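Protein E (Haemophilus influenzae, PDB 3ZH5) acts as a multifunctional surface adhesin that binds host epithelial cells, vitronectin, laminin and plasminogen, aiding serum resistance and immune evasion. Local coordinates at residues I17-N22 against A120-A125. Sequence-based numbering, arbitrary orientation.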
ATOM      1  N   ILE A  17       1.663   1.402   9.439  1.00 34.22           N
ATOM      2  CA  ILE A  17       2.791   2.249   9.543  1.00 33.09           C
ATOM      3  C   ILE A  17       2.538   3.419   8.580  1.00 32.09           C
ATOM      4  O   ILE A  17       2.419   3.229   7.368  1.00 31.50           O
ATOM      5  CB  ILE A  17       4.070   1.553   9.158  1.00 32.57           C
ATOM      6  CG1 ILE A  17       4.289   0.252   9.972  1.00 44.24           C
ATOM      7  CG2 ILE A  17       5.246   2.511   9.338  1.00 32.06           C
ATOM      8  CD1 ILE A  17       5.569  -0.451   9.580  1.00 39.01           C
ATOM      9  N   ARG A  18       2.467   4.623   9.111  1.00 32.73           N
ATOM     10  CA  ARG A  18       2.177   5.787   8.281  1.00 34.75           C
ATOM     11  C   ARG A  18       3.449   6.261   7.598  1.00 35.49           C
ATOM     12  O   ARG A  18       4.526   6.255   8.179  1.00 31.20           O
ATOM     13  CB  ARG A  18       1.556   6.884   9.152  1.00 33.26           C
ATOM     14  CG  ARG A  18       1.326   8.211   8.499  1.00 33.74           C
ATOM     15  CD  ARG A  18       0.743   9.154   9.562  1.00 39.93           C
ATOM     16  NE  ARG A  18      -0.699   8.997   9.670  1.00 37.95           N
ATOM     17  CZ  ARG A  18      -1.401   9.156  10.782  1.00 41.59           C
ATOM     18  NH1 ARG A  18      -0.802   9.470  11.925  1.00 42.80           N
ATOM     19  NH2 ARG A  18      -2.717   8.985  10.753  1.00 44.73           N
ATOM     20  N   LEU A  19       3.349   6.635   6.328  1.00 30.71           N
ATOM     21  CA  LEU A  19       4.540   7.032   5.609  1.00 30.63           C
ATOM     22  C   LEU A  19       4.696   8.523   5.579  1.00 35.80           C
ATOM     23  O   LEU A  19       3.743   9.281   5.721  1.00 35.73           O
ATOM     24  CB  LEU A  19       4.493   6.522   4.159  1.00 32.65           C
ATOM     25  CG  LEU A  19       4.396   4.997   4.187  1.00 40.81           C
ATOM     26  CD1 LEU A  19       4.457   4.378   2.820  1.00 45.67           C
ATOM     27  CD2 LEU A  19       5.503   4.415   5.101  1.00 37.15           C
ATOM     28  N   VAL A  20       5.925   8.935   5.331  1.00 35.38           N
ATOM     29  CA  VAL A  20       6.242  10.331   5.086  1.00 38.78           C
ATOM     30  C   VAL A  20       5.600  10.803   3.768  1.00 43.94           C
ATOM     31  O   VAL A  20       5.434  10.033   2.821  1.00 47.04           O
ATOM     32  CB  VAL A  20       7.781  10.491   5.068  1.00 46.97           C
ATOM     33  CG1 VAL A  20       8.209  11.746   4.376  1.00 62.52           C
ATOM     34  CG2 VAL A  20       8.310  10.443   6.474  1.00 55.72           C
ATOM     35  N   LYS A  21       5.193  12.064   3.742  1.00 40.35           N
ATOM     36  CA  LYS A  21       4.641  12.706   2.559  1.00 43.95           C
ATOM     37  C   LYS A  21       3.180  12.377   2.275  1.00 39.10           C
ATOM     38  O   LYS A  21       2.559  13.031   1.447  1.00 49.47           O
ATOM     39  CB  LYS A  21       5.511  12.445   1.312  1.00 56.75           C
ATOM     40  CG  LYS A  21       6.852  13.186   1.329  1.00 64.71           C
ATOM     41  CD  LYS A  21       7.545  13.193  -0.027  1.00 64.61           C
ATOM     42  CE  LYS A  21       8.872  13.957   0.028  1.00 62.70           C
ATOM     43  NZ  LYS A  21       9.191  14.601  -1.284  1.00 60.91           N
ATOM     44  N   ASN A  22       2.617  11.353   2.907  1.00 41.26           N
ATOM     45  CA  ASN A  22       1.194  11.184   2.791  1.00 36.35           C
ATOM     46  C   ASN A  22       0.642  10.556   4.071  1.00 38.54           C
ATOM     47  O   ASN A  22       0.772   9.345   4.277  1.00 35.30           O
ATOM     48  CB  ASN A  22       0.884  10.312   1.554  1.00 33.11           C
ATOM     49  CG  ASN A  22      -0.605  10.179   1.300  1.00 39.25           C
ATOM     50  OD1 ASN A  22      -1.423  10.559   2.141  1.00 49.21           O
ATOM     51  ND2 ASN A  22      -0.968   9.628   0.137  1.00 52.46           N
ATOM     52  N   ALA A 120      10.316   1.631   1.821  1.00 35.98           N
ATOM     53  CA  ALA A 120      11.400   0.680   1.631  1.00 28.94           C
ATOM     54  C   ALA A 120      12.495   0.831   2.712  1.00 34.41           C
ATOM     55  O   ALA A 120      13.016  -0.170   3.219  1.00 32.06           O
ATOM     56  CB  ALA A 120      11.979   0.806   0.252  1.00 28.87           C
ATOM     57  N   GLN A 121      12.811   2.061   3.093  1.00 33.21           N
ATOM     58  CA  GLN A 121      13.773   2.263   4.187  1.00 34.53           C
ATOM     59  C   GLN A 121      13.275   1.612   5.451  1.00 38.50           C
ATOM     60  O   GLN A 121      14.050   0.984   6.191  1.00 41.02           O
ATOM     61  CB  GLN A 121      13.989   3.769   4.457  1.00 39.46           C
ATOM     62  CG  GLN A 121      14.479   4.486   3.237  1.00 48.59           C
ATOM     63  CD  GLN A 121      15.944   4.866   3.330  1.00 62.12           C
ATOM     64  OE1 GLN A 121      16.284   5.993   3.730  1.00 49.09           O
ATOM     65  NE2 GLN A 121      16.825   3.936   2.943  1.00 64.22           N
ATOM     66  N   ILE A 122      11.988   1.760   5.732  1.00 34.24           N
ATOM     67  CA  ILE A 122      11.446   1.198   6.962  1.00 34.70           C
ATOM     68  C   ILE A 122      11.386  -0.311   6.876  1.00 35.05           C
ATOM     69  O   ILE A 122      11.784  -1.010   7.809  1.00 34.45           O
ATOM     70  CB  ILE A 122      10.058   1.701   7.215  1.00 34.87           C
ATOM     71  CG1 ILE A 122      10.142   3.230   7.497  1.00 41.16           C
ATOM     72  CG2 ILE A 122       9.414   1.017   8.432  1.00 35.20           C
ATOM     73  CD1 ILE A 122       8.809   3.945   7.685  1.00 38.54           C
ATOM     74  N   ILE A 123      10.877  -0.819   5.754  1.00 31.57           N
ATOM     75  CA  ILE A 123      10.714  -2.268   5.652  1.00 30.54           C
ATOM     76  C   ILE A 123      12.067  -2.947   5.684  1.00 32.91           C
ATOM     77  O   ILE A 123      12.273  -3.922   6.435  1.00 36.95           O
ATOM     78  CB  ILE A 123       9.936  -2.697   4.413  1.00 32.14           C
ATOM     79  CG1 ILE A 123       8.458  -2.479   4.647  1.00 29.20           C
ATOM     80  CG2 ILE A 123      10.127  -4.236   4.137  1.00 34.93           C
ATOM     81  CD1 ILE A 123       7.703  -2.423   3.354  1.00 32.57           C
ATOM     82  N   CYS A 124      13.003  -2.425   4.908  1.00 36.27           N
ATOM     83  CA  CYS A 124      14.299  -3.065   4.797  1.00 36.85           C
ATOM     84  C   CYS A 124      15.070  -3.006   6.102  1.00 38.41           C
ATOM     85  O   CYS A 124      15.712  -3.974   6.472  1.00 36.58           O
ATOM     86  CB  CYS A 124      15.092  -2.471   3.644  1.00 37.86           C
ATOM     87  SG  CYS A 124      14.217  -2.788   2.056  1.00 39.14           S
ATOM     88  N   ALA A 125      14.997  -1.868   6.796  1.00 35.97           N
ATOM     89  CA  ALA A 125      15.618  -1.758   8.104  1.00 40.89           C
ATOM     90  C   ALA A 125      15.101  -2.786   9.097  1.00 43.45           C
ATOM     91  O   ALA A 125      15.866  -3.233   9.959  1.00 49.27           O
ATOM     92  CB  ALA A 125      15.407  -0.367   8.672  1.00 38.69           C
TER
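Ile17 and Leu19 meet Ile122 without any ring, amide or guanidinium group between them, so there are no faces or edges to match; methyl groups do all the touching. The terminal methyl of Ile122 rests over the gap between a methyl of Ile17 and one of Leu19. Its CD1 lies 4.2 Å from CG2 of Ile17 and also 4.2 Å from CD2 of Leu19, while the two strand methyls, Ile17 CG2 and Leu19 CD2, are 4.7 Å apart. An extended end (chi2 176°) carries CD1 of Ile122 out from the helix to this gap. Ile17 runs alongside it in the opposite sense: its CD1 reaches back to CG2 of Ile122 at 4.3 Å, so each isoleucine offers its tip to the other's flank. With CG1 of Ile17 beside the backbone N (chi1 -55°), CG2 stands anti to that N and faces the Ile122 tip. Leu19 leaves the backbone pointing neither toward the helix nor away from it, and its CD2 then comes nearer. The backbones stay well separated, with CA of Ile17 9.1 Å from CA of Ile122. Strand 16-19 pairs antiparallel with strand 25-34, and helix 115-128 lies against the sheet; buried Leu19 also packs on Tyr25, Ile27 and Ala119. In the type II turn from Leu19 to Asn22, Val20 N is hydrogen-bonded to Asn118 OD1 of the same helix; the disulfide Cys124-Cys75 links that helix to the chain just after strand 64-74. The contact thus joins the first strand to the C-terminal helix. Lacking polar bonds between the two segments, it probably rests on dispersion and partial exclusion of water, Leu19 being buried and both isoleucines partly exposed; the Asn118 bond supplies the directional tie.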